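Local coordinates for alcohol dehydrogenase, zinc-containing (Streptococcus pneumoniae serotype 2, PDB 5YLN), which acts as a zinc-dependent alcohol dehydrogenase, probably oxidising alcohols with NAD+ as the hydride acceptor, at the interface of chains A and B. Numbering follows the deposited sequence. Chains: chain A/B, Alcohol dehydrogenase, zinc-containing.

Contacts 1 and 2 are patches of one two-fold symmetric interface between chains A and B, their C-alpha centres about 9 Å apart. Both use the same stretch of chain A, the short helix 282-285 running into the 3-10 helix 286-288, and they share A:Leu282 and A:Trp286. Contact 1 is a van der Waals and CH-pi patch against the B 274-277 loop, whereas contact 2 supplies the hydrogen bonds, made with the segment after strand 291-293 and with the zinc-lobe residue B:His107. Symmetry repeats each contact with the chains exchanged, consistent with the dimer common among zinc-containing alcohol dehydrogenases, although the structure alone does not establish it.

Contact 1: the interface of chains A and B. Residues chain A 281-283, 286; chain B 274-277.
In this zinc-containing alcohol dehydrogenase, a member of the medium-chain dehydrogenase family, the start of helix 282-285 of chain A rests against the loop 274-277 of chain B. The main contact is a CH-pi arrangement. A:Leu282 and B:His274 cross obliquely, and one methyl branch of the leucine, CD1, sits over the centre of the imidazole, 3.5 Å from the ring centroid. A:Leu282 CD1 stands 3.4 Å above the plane of the B:His274 ring, so the methyl meets the flat face. The histidine CG is anti to its own carbonyl carbon (chi1 -75°), and with chi2 at -102° the ring turns broadside to the methyl. The leucine shank follows behind, A:Leu282 CB lying 4.1 Å from B:His274 CG.

A:Asp283 flanks this pair. Its CG occupies the crowded position between backbone N and carbonyl carbon (chi1 49°), which brings the side chain alongside the B loop: A:Asp283 CB lies 3.7 Å from the carbonyl carbon B:Gly275 C. The carboxylate crosses B:Pro277 obliquely, with A:Asp283 OD1 3.6 Å from B:Pro277 N, an atom that carries no hydrogen to donate. A:Asp283 CG also lies 4.0 Å from the ring carbon B:Pro277 CD, so the aspartate contributes van der Waals contact here. A:Asp281 touches the same proline more loosely, its OD1 reaching 4.0 Å from B:Pro277 CB. At the other margin A:Trp286 brings the pyrrole side of its indole towards the backbone of B:His274, with A:Trp286 CD1 3.9 Å from B:His274 O. The carbonyl O of A:Leu282 lies in plane at the edge of that indole.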
ATOM      1  N   ASP A 281      -0.437  -0.725 -13.204  1.00 42.15           N
ATOM      2  CA  ASP A 281      -1.638  -0.971 -14.011  1.00 41.66           C
ATOM      3  C   ASP A 281      -2.923  -0.616 -13.261  1.00 38.02           C
ATOM      4  O   ASP A 281      -3.839  -1.427 -13.127  1.00 38.12           O
ATOM      5  CB  ASP A 281      -1.690  -2.429 -14.455  1.00 53.20           C
ATOM      6  CG  ASP A 281      -0.655  -2.762 -15.494  1.00 57.33           C
ATOM      7  OD1 ASP A 281      -0.126  -1.824 -16.120  1.00 59.23           O
ATOM      8  OD2 ASP A 281      -0.374  -3.968 -15.683  1.00 62.41           O
ATOM      9  N   LEU A 282      -3.001   0.643 -12.815  1.00 37.36           N
ATOM     10  CA  LEU A 282      -4.166   1.094 -12.057  1.00 33.00           C
ATOM     11  C   LEU A 282      -5.478   0.918 -12.824  1.00 41.79           C
ATOM     12  O   LEU A 282      -6.537   0.782 -12.202  1.00 42.06           O
ATOM     13  CB  LEU A 282      -3.987   2.559 -11.643  1.00 34.29           C
ATOM     14  CG  LEU A 282      -3.804   2.884 -10.161  1.00 45.38           C
ATOM     15  CD1 LEU A 282      -3.812   4.379  -9.970  1.00 50.23           C
ATOM     16  CD2 LEU A 282      -4.855   2.220  -9.273  1.00 40.30           C
ATOM     17  N   ASP A 283      -5.436   0.905 -14.166  1.00 46.90           N
ATOM     18  CA  ASP A 283      -6.656   0.647 -14.929  1.00 46.60           C
ATOM     19  C   ASP A 283      -7.235  -0.725 -14.599  1.00 43.59           C
ATOM     20  O   ASP A 283      -8.459  -0.891 -14.575  1.00 45.84           O
ATOM     21  CB  ASP A 283      -6.407   0.786 -16.444  1.00 44.12           C
ATOM     22  CG  ASP A 283      -5.176   0.009 -16.946  1.00 43.08           C
ATOM     23  OD1 ASP A 283      -4.155  -0.052 -16.232  1.00 42.00           O
ATOM     24  OD2 ASP A 283      -5.226  -0.519 -18.082  1.00 44.60           O
ATOM     25  N   TRP A 286      -7.362  -0.877  -9.828  1.00 40.04           N
ATOM     26  CA  TRP A 286      -8.175  -0.031  -8.959  1.00 43.09           C
ATOM     27  C   TRP A 286      -9.327  -0.825  -8.343  1.00 42.92           C
ATOM     28  O   TRP A 286      -9.674  -0.606  -7.173  1.00 39.41           O
ATOM     29  CB  TRP A 286      -8.689   1.196  -9.729  1.00 45.83           C
ATOM     30  CG  TRP A 286      -9.916   0.926 -10.547  1.00 49.86           C
ATOM     31  CD1 TRP A 286      -9.962   0.597 -11.860  1.00 51.10           C
ATOM     32  CD2 TRP A 286     -11.273   0.943 -10.089  1.00 47.01           C
ATOM     33  NE1 TRP A 286     -11.256   0.398 -12.255  1.00 46.30           N
ATOM     34  CE2 TRP A 286     -12.085   0.610 -11.188  1.00 47.78           C
ATOM     35  CE3 TRP A 286     -11.879   1.199  -8.851  1.00 41.09           C
ATOM     36  CZ2 TRP A 286     -13.479   0.528 -11.098  1.00 46.73           C
ATOM     37  CZ3 TRP A 286     -13.267   1.114  -8.758  1.00 36.05           C
ATOM     38  CH2 TRP A 286     -14.046   0.775  -9.874  1.00 44.18           C
TER
ATOM     39  N   HIS B 274      -9.707   4.474 -12.600  1.00 36.56           N
ATOM     40  CA  HIS B 274      -8.717   4.895 -13.592  1.00 43.72           C
ATOM     41  C   HIS B 274      -8.952   4.157 -14.899  1.00 45.56           C
ATOM     42  O   HIS B 274      -9.346   2.986 -14.905  1.00 49.81           O
ATOM     43  CB  HIS B 274      -7.274   4.631 -13.133  1.00 43.01           C
ATOM     44  CG  HIS B 274      -6.776   5.581 -12.085  1.00 45.86           C
ATOM     45  ND1 HIS B 274      -5.933   6.633 -12.375  1.00 46.16           N
ATOM     46  CD2 HIS B 274      -6.995   5.631 -10.749  1.00 42.08           C
ATOM     47  CE1 HIS B 274      -5.660   7.293 -11.264  1.00 46.60           C
ATOM     48  NE2 HIS B 274      -6.286   6.702 -10.262  1.00 44.14           N
ATOM     49  N   GLY B 275      -8.691   4.854 -16.007  1.00 53.40           N
ATOM     50  CA  GLY B 275      -8.827   4.285 -17.332  1.00 54.04           C
ATOM     51  C   GLY B 275      -7.493   4.006 -17.994  1.00 61.29           C
ATOM     52  O   GLY B 275      -7.446   3.335 -19.027  1.00 65.59           O
ATOM     53  N   LYS B 276      -6.403   4.508 -17.410  1.00 55.58           N
ATOM     54  CA  LYS B 276      -5.065   4.381 -17.970  1.00 48.83           C
ATOM     55  C   LYS B 276      -4.095   3.928 -16.889  1.00 48.88           C
ATOM     56  O   LYS B 276      -4.267   4.264 -15.719  1.00 45.23           O
ATOM     57  CB  LYS B 276      -4.556   5.713 -18.549  1.00 51.93           C
ATOM     58  CG  LYS B 276      -5.270   6.231 -19.792  1.00 55.09           C
ATOM     59  CD  LYS B 276      -4.666   7.568 -20.217  1.00 53.56           C
ATOM     60  CE  LYS B 276      -5.514   8.263 -21.270  1.00 53.96           C
ATOM     61  NZ  LYS B 276      -4.976   9.614 -21.618  1.00 55.97           N
ATOM     62  N   PRO B 277      -3.049   3.191 -17.257  1.00 53.32           N
ATOM     63  CA  PRO B 277      -1.957   2.940 -16.300  1.00 45.14           C
ATOM     64  C   PRO B 277      -1.253   4.238 -15.936  1.00 32.72           C
ATOM     65  O   PRO B 277      -1.376   5.254 -16.607  1.00 43.20           O
ATOM     66  CB  PRO B 277      -1.021   1.997 -17.051  1.00 34.97           C
ATOM     67  CG  PRO B 277      -1.290   2.331 -18.567  1.00 34.82           C
ATOM     68  CD  PRO B 277      -2.769   2.671 -18.616  1.00 34.34           C
TER

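Contact 2: the interface of chains A and B. Residues chain A 280, 282, 285-290; chain B 107, 270-272, 293-296.
Hydrogen bonds join the turn A:Leu285 to A:Ile290 to the segment B:Thr294 to B:Leu296 and to B:His107 across the subunit interface. The hydroxyl OG1 of B:Thr294, in the crowded position between backbone N and carbonyl carbon, donates to A:Leu285 O at 2.7 Å from above the carbonyl plane and accepts from A:Ile290 N, so bonds on both sides fix its rotation. Main chain meets main chain where B:Thr294 N approaches A:Ile290 O nearly along the C=O axis and where B:Gly295 N reaches A:Trp286 O at 2.8 Å, a strongly bent bond (116° at H).

A:Asn289 provides the side-chain grip. Its amide oxygen OD1 accepts an almost straight bond from B:Leu296 N (168° at H). A second bond runs from B:His107 NE2 to A:Asn289 OD1, 2.9 Å long. OD1 lies in the imidazole plane, but both donors stand above the amide plane, and amide and ring are turned 84° apart. A:Ile287 O lies 2.9 Å from B:His107 NE2 but beside the ring edge, at best a secondary, poorly directed acceptor. A water links A:Asn289 ND2 to B:Leu296 O.

Among apolar contacts, A:Ile287 and B:Leu296 lie side by side pointing the same way, A:Ile287 CG1 3.7 Å from B:Leu296 CB. The A:Trp286 indole has A:Ile287 CB over one face and turns CE3 of its benzene edge towards B:Gly295 O. A:Leu282 CD2 slides past B:Thr294 CG2 at 3.6 Å. A:Leu282 also meets B:Asn270 tip to tip; that amide is held by its ND2 bond to B:Gly272 O.

In the fold, the A turn links helix 282-285 to strand 291-293, B:Thr294 to B:Leu296 follow strand 291-293, B:Asn270 closes strand 266-270, and B:His107 reaches in from the structural-zinc lobe, next to zinc-binding B:Cys108.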
ATOM      1  N   PHE A 280       2.458   1.087 -13.294  1.00 36.89           N
ATOM      2  CA  PHE A 280       1.475   0.548 -12.365  1.00 36.87           C
ATOM      3  C   PHE A 280       0.122   0.485 -13.073  1.00 39.55           C
ATOM      4  O   PHE A 280      -0.406   1.519 -13.489  1.00 36.61           O
ATOM      5  CB  PHE A 280       1.437   1.437 -11.123  1.00 35.61           C
ATOM      6  CG  PHE A 280       0.533   0.962 -10.066  1.00 45.49           C
ATOM      7  CD1 PHE A 280       0.456  -0.389  -9.759  1.00 45.33           C
ATOM      8  CD2 PHE A 280      -0.222   1.865  -9.336  1.00 48.12           C
ATOM      9  CE1 PHE A 280      -0.385  -0.833  -8.768  1.00 36.96           C
ATOM     10  CE2 PHE A 280      -1.066   1.420  -8.335  1.00 49.40           C
ATOM     11  CZ  PHE A 280      -1.145   0.074  -8.054  1.00 45.83           C
ATOM     12  N   LEU A 282      -3.001   0.643 -12.815  1.00 37.36           N
ATOM     13  CA  LEU A 282      -4.166   1.094 -12.057  1.00 33.00           C
ATOM     14  C   LEU A 282      -5.478   0.918 -12.824  1.00 41.79           C
ATOM     15  O   LEU A 282      -6.537   0.782 -12.202  1.00 42.06           O
ATOM     16  CB  LEU A 282      -3.987   2.559 -11.643  1.00 34.29           C
ATOM     17  CG  LEU A 282      -3.804   2.884 -10.161  1.00 45.38           C
ATOM     18  CD1 LEU A 282      -3.812   4.379  -9.970  1.00 50.23           C
ATOM     19  CD2 LEU A 282      -4.855   2.220  -9.273  1.00 40.30           C
ATOM     20  N   LEU A 285      -6.179  -2.566 -11.656  1.00 38.36           N
ATOM     21  CA  LEU A 285      -6.041  -2.910 -10.254  1.00 40.65           C
ATOM     22  C   LEU A 285      -6.818  -1.989  -9.326  1.00 38.33           C
ATOM     23  O   LEU A 285      -6.920  -2.290  -8.131  1.00 41.40           O
ATOM     24  CB  LEU A 285      -4.556  -2.914  -9.868  1.00 35.74           C
ATOM     25  CG  LEU A 285      -3.763  -4.013 -10.592  1.00 42.90           C
ATOM     26  CD1 LEU A 285      -2.263  -3.832 -10.366  1.00 40.01           C
ATOM     27  CD2 LEU A 285      -4.210  -5.427 -10.162  1.00 37.30           C
ATOM     28  N   TRP A 286      -7.362  -0.877  -9.828  1.00 40.04           N
ATOM     29  CA  TRP A 286      -8.175  -0.031  -8.959  1.00 43.09           C
ATOM     30  C   TRP A 286      -9.327  -0.825  -8.343  1.00 42.92           C
ATOM     31  O   TRP A 286      -9.674  -0.606  -7.173  1.00 39.41           O
ATOM     32  CB  TRP A 286      -8.689   1.196  -9.729  1.00 45.83           C
ATOM     33  CG  TRP A 286      -9.916   0.926 -10.547  1.00 49.86           C
ATOM     34  CD1 TRP A 286      -9.962   0.597 -11.860  1.00 51.10           C
ATOM     35  CD2 TRP A 286     -11.273   0.943 -10.089  1.00 47.01           C
ATOM     36  NE1 TRP A 286     -11.256   0.398 -12.255  1.00 46.30           N
ATOM     37  CE2 TRP A 286     -12.085   0.610 -11.188  1.00 47.78           C
ATOM     38  CE3 TRP A 286     -11.879   1.199  -8.851  1.00 41.09           C
ATOM     39  CZ2 TRP A 286     -13.479   0.528 -11.098  1.00 46.73           C
ATOM     40  CZ3 TRP A 286     -13.267   1.114  -8.758  1.00 36.05           C
ATOM     41  CH2 TRP A 286     -14.046   0.775  -9.874  1.00 44.18           C
ATOM     42  N   ILE A 287      -9.871  -1.802  -9.082  1.00 40.35           N
ATOM     43  CA  ILE A 287     -11.021  -2.569  -8.607  1.00 39.94           C
ATOM     44  C   ILE A 287     -10.622  -3.787  -7.797  1.00 41.89           C
ATOM     45  O   ILE A 287     -11.485  -4.368  -7.129  1.00 38.34           O
ATOM     46  CB  ILE A 287     -11.914  -3.032  -9.777  1.00 44.63           C
ATOM     47  CG1 ILE A 287     -13.370  -3.231  -9.313  1.00 45.96           C
ATOM     48  CG2 ILE A 287     -11.338  -4.300 -10.420  1.00 46.16           C
ATOM     49  CD1 ILE A 287     -14.287  -3.890 -10.355  1.00 37.41           C
ATOM     50  N   ARG A 288      -9.337  -4.169  -7.793  1.00 43.27           N
ATOM     51  CA  ARG A 288      -8.913  -5.441  -7.223  1.00 35.98           C
ATOM     52  C   ARG A 288      -8.635  -5.385  -5.718  1.00 36.22           C
ATOM     53  O   ARG A 288      -8.333  -6.423  -5.117  1.00 37.10           O
ATOM     54  CB  ARG A 288      -7.669  -5.948  -7.971  1.00 42.48           C
ATOM     55  CG  ARG A 288      -7.393  -7.443  -7.816  1.00 49.90           C
ATOM     56  CD  ARG A 288      -6.579  -7.983  -8.976  1.00 53.43           C
ATOM     57  NE  ARG A 288      -6.248  -9.408  -8.873  1.00 55.31           N
ATOM     58  CZ  ARG A 288      -7.082 -10.403  -9.178  1.00 47.76           C
ATOM     59  NH1 ARG A 288      -8.323 -10.142  -9.570  1.00 35.70           N
ATOM     60  NH2 ARG A 288      -6.686 -11.667  -9.081  1.00 41.39           N
ATOM     61  N   ASN A 289      -8.707  -4.210  -5.103  1.00 27.84           N
ATOM     62  CA  ASN A 289      -8.459  -4.058  -3.672  1.00 27.73           C
ATOM     63  C   ASN A 289      -7.050  -4.507  -3.269  1.00 31.96           C
ATOM     64  O   ASN A 289      -6.867  -5.300  -2.342  1.00 36.65           O
ATOM     65  CB  ASN A 289      -9.506  -4.826  -2.856  1.00 27.08           C
ATOM     66  CG  ASN A 289     -10.883  -4.245  -2.994  1.00 42.72           C
ATOM     67  OD1 ASN A 289     -11.409  -4.116  -4.104  1.00 40.18           O
ATOM     68  ND2 ASN A 289     -11.476  -3.882  -1.871  1.00 33.71           N
ATOM     69  N   ILE A 290      -6.040  -3.963  -3.926  1.00 34.82           N
ATOM     70  CA  ILE A 290      -4.668  -4.378  -3.660  1.00 31.53           C
ATOM     71  C   ILE A 290      -3.896  -3.248  -2.993  1.00 33.96           C
ATOM     72  O   ILE A 290      -4.313  -2.089  -2.964  1.00 36.13           O
ATOM     73  CB  ILE A 290      -3.950  -4.855  -4.928  1.00 34.22           C
ATOM     74  CG1 ILE A 290      -3.828  -3.690  -5.911  1.00 34.33           C
ATOM     75  CG2 ILE A 290      -4.650  -6.084  -5.525  1.00 32.32           C
ATOM     76  CD1 ILE A 290      -2.560  -3.713  -6.685  1.00 46.94           C
TER
ATOM     77  N   HIS B 107     -16.298  -8.108  -4.030  1.00 32.60           N
ATOM     78  CA  HIS B 107     -15.890  -9.253  -4.833  1.00 32.72           C
ATOM     79  C   HIS B 107     -16.686 -10.513  -4.491  1.00 34.40           C
ATOM     80  O   HIS B 107     -16.191 -11.629  -4.645  1.00 30.59           O
ATOM     81  CB  HIS B 107     -14.391  -9.476  -4.670  1.00 32.99           C
ATOM     82  CG  HIS B 107     -13.586  -8.308  -5.135  1.00 32.36           C
ATOM     83  ND1 HIS B 107     -13.188  -8.162  -6.446  1.00 32.10           N
ATOM     84  CD2 HIS B 107     -13.157  -7.203  -4.480  1.00 31.70           C
ATOM     85  CE1 HIS B 107     -12.528  -7.028  -6.577  1.00 34.17           C
ATOM     86  NE2 HIS B 107     -12.502  -6.423  -5.400  1.00 33.93           N
ATOM     87  N   ASN B 270      -6.167   5.386  -3.287  1.00 34.50           N
ATOM     88  CA  ASN B 270      -6.825   5.618  -4.554  1.00 36.38           C
ATOM     89  C   ASN B 270      -8.252   5.097  -4.493  1.00 38.27           C
ATOM     90  O   ASN B 270      -8.465   3.896  -4.295  1.00 43.10           O
ATOM     91  CB  ASN B 270      -6.066   4.944  -5.693  1.00 36.86           C
ATOM     92  CG  ASN B 270      -6.644   5.308  -7.003  1.00 43.58           C
ATOM     93  OD1 ASN B 270      -6.446   6.421  -7.474  1.00 45.26           O
ATOM     94  ND2 ASN B 270      -7.462   4.422  -7.559  1.00 44.73           N
ATOM     95  N   CYS B 271      -9.229   5.996  -4.648  1.00 37.65           N
ATOM     96  CA  CYS B 271     -10.624   5.566  -4.769  1.00 49.31           C
ATOM     97  C   CYS B 271     -11.178   5.724  -6.169  1.00 52.61           C
ATOM     98  O   CYS B 271     -12.119   5.011  -6.520  1.00 56.35           O
ATOM     99  CB  CYS B 271     -11.545   6.331  -3.811  1.00 62.97           C
ATOM    100  SG  CYS B 271     -10.765   7.546  -2.781  1.00 67.39           S
ATOM    101  N   GLY B 272     -10.601   6.612  -6.976  1.00 57.09           N
ATOM    102  CA  GLY B 272     -11.125   6.869  -8.300  1.00 64.84           C
ATOM    103  C   GLY B 272     -10.885   5.715  -9.265  1.00 58.35           C
ATOM    104  O   GLY B 272      -9.836   5.070  -9.263  1.00 40.11           O
ATOM    105  N   THR B 293      -2.811   2.152  -1.961  1.00 37.37           N
ATOM    106  CA  THR B 293      -3.958   1.265  -1.858  1.00 36.85           C
ATOM    107  C   THR B 293      -4.975   1.563  -2.955  1.00 34.01           C
ATOM    108  O   THR B 293      -5.114   2.701  -3.411  1.00 26.85           O
ATOM    109  CB  THR B 293      -4.650   1.388  -0.495  1.00 37.35           C
ATOM    110  OG1 THR B 293      -5.140   2.720  -0.334  1.00 37.81           O
ATOM    111  CG2 THR B 293      -3.690   1.018   0.682  1.00 25.16           C
ATOM    112  N   THR B 294      -5.704   0.527  -3.353  1.00 27.08           N
ATOM    113  CA  THR B 294      -6.810   0.639  -4.298  1.00 32.75           C
ATOM    114  C   THR B 294      -8.011  -0.097  -3.711  1.00 36.10           C
ATOM    115  O   THR B 294      -7.927  -0.718  -2.644  1.00 44.25           O
ATOM    116  CB  THR B 294      -6.468   0.049  -5.677  1.00 37.35           C
ATOM    117  OG1 THR B 294      -6.553  -1.390  -5.613  1.00 38.51           O
ATOM    118  CG2 THR B 294      -5.064   0.452  -6.117  1.00 30.75           C
ATOM    119  N   GLY B 295      -9.122  -0.063  -4.431  1.00 39.53           N
ATOM    120  CA  GLY B 295     -10.277  -0.825  -4.005  1.00 37.84           C
ATOM    121  C   GLY B 295     -11.617  -0.362  -4.538  1.00 34.74           C
ATOM    122  O   GLY B 295     -11.825   0.814  -4.834  1.00 36.50           O
ATOM    123  N   LEU B 296     -12.517  -1.323  -4.689  1.00 34.40           N
ATOM    124  CA  LEU B 296     -13.926  -1.085  -4.944  1.00 36.16           C
ATOM    125  C   LEU B 296     -14.675  -1.130  -3.611  1.00 36.84           C
ATOM    126  O   LEU B 296     -14.432  -2.015  -2.784  1.00 32.59           O
ATOM    127  CB  LEU B 296     -14.457  -2.146  -5.914  1.00 31.93           C
ATOM    128  CG  LEU B 296     -15.966  -2.316  -6.134  1.00 44.28           C
ATOM    129  CD1 LEU B 296     -16.573  -1.095  -6.841  1.00 52.00           C
ATOM    130  CD2 LEU B 296     -16.248  -3.600  -6.925  1.00 41.90           C
TER
HETATM  131  O   HOH W   1     -13.994  -3.096  -0.582  1.00 35.70           O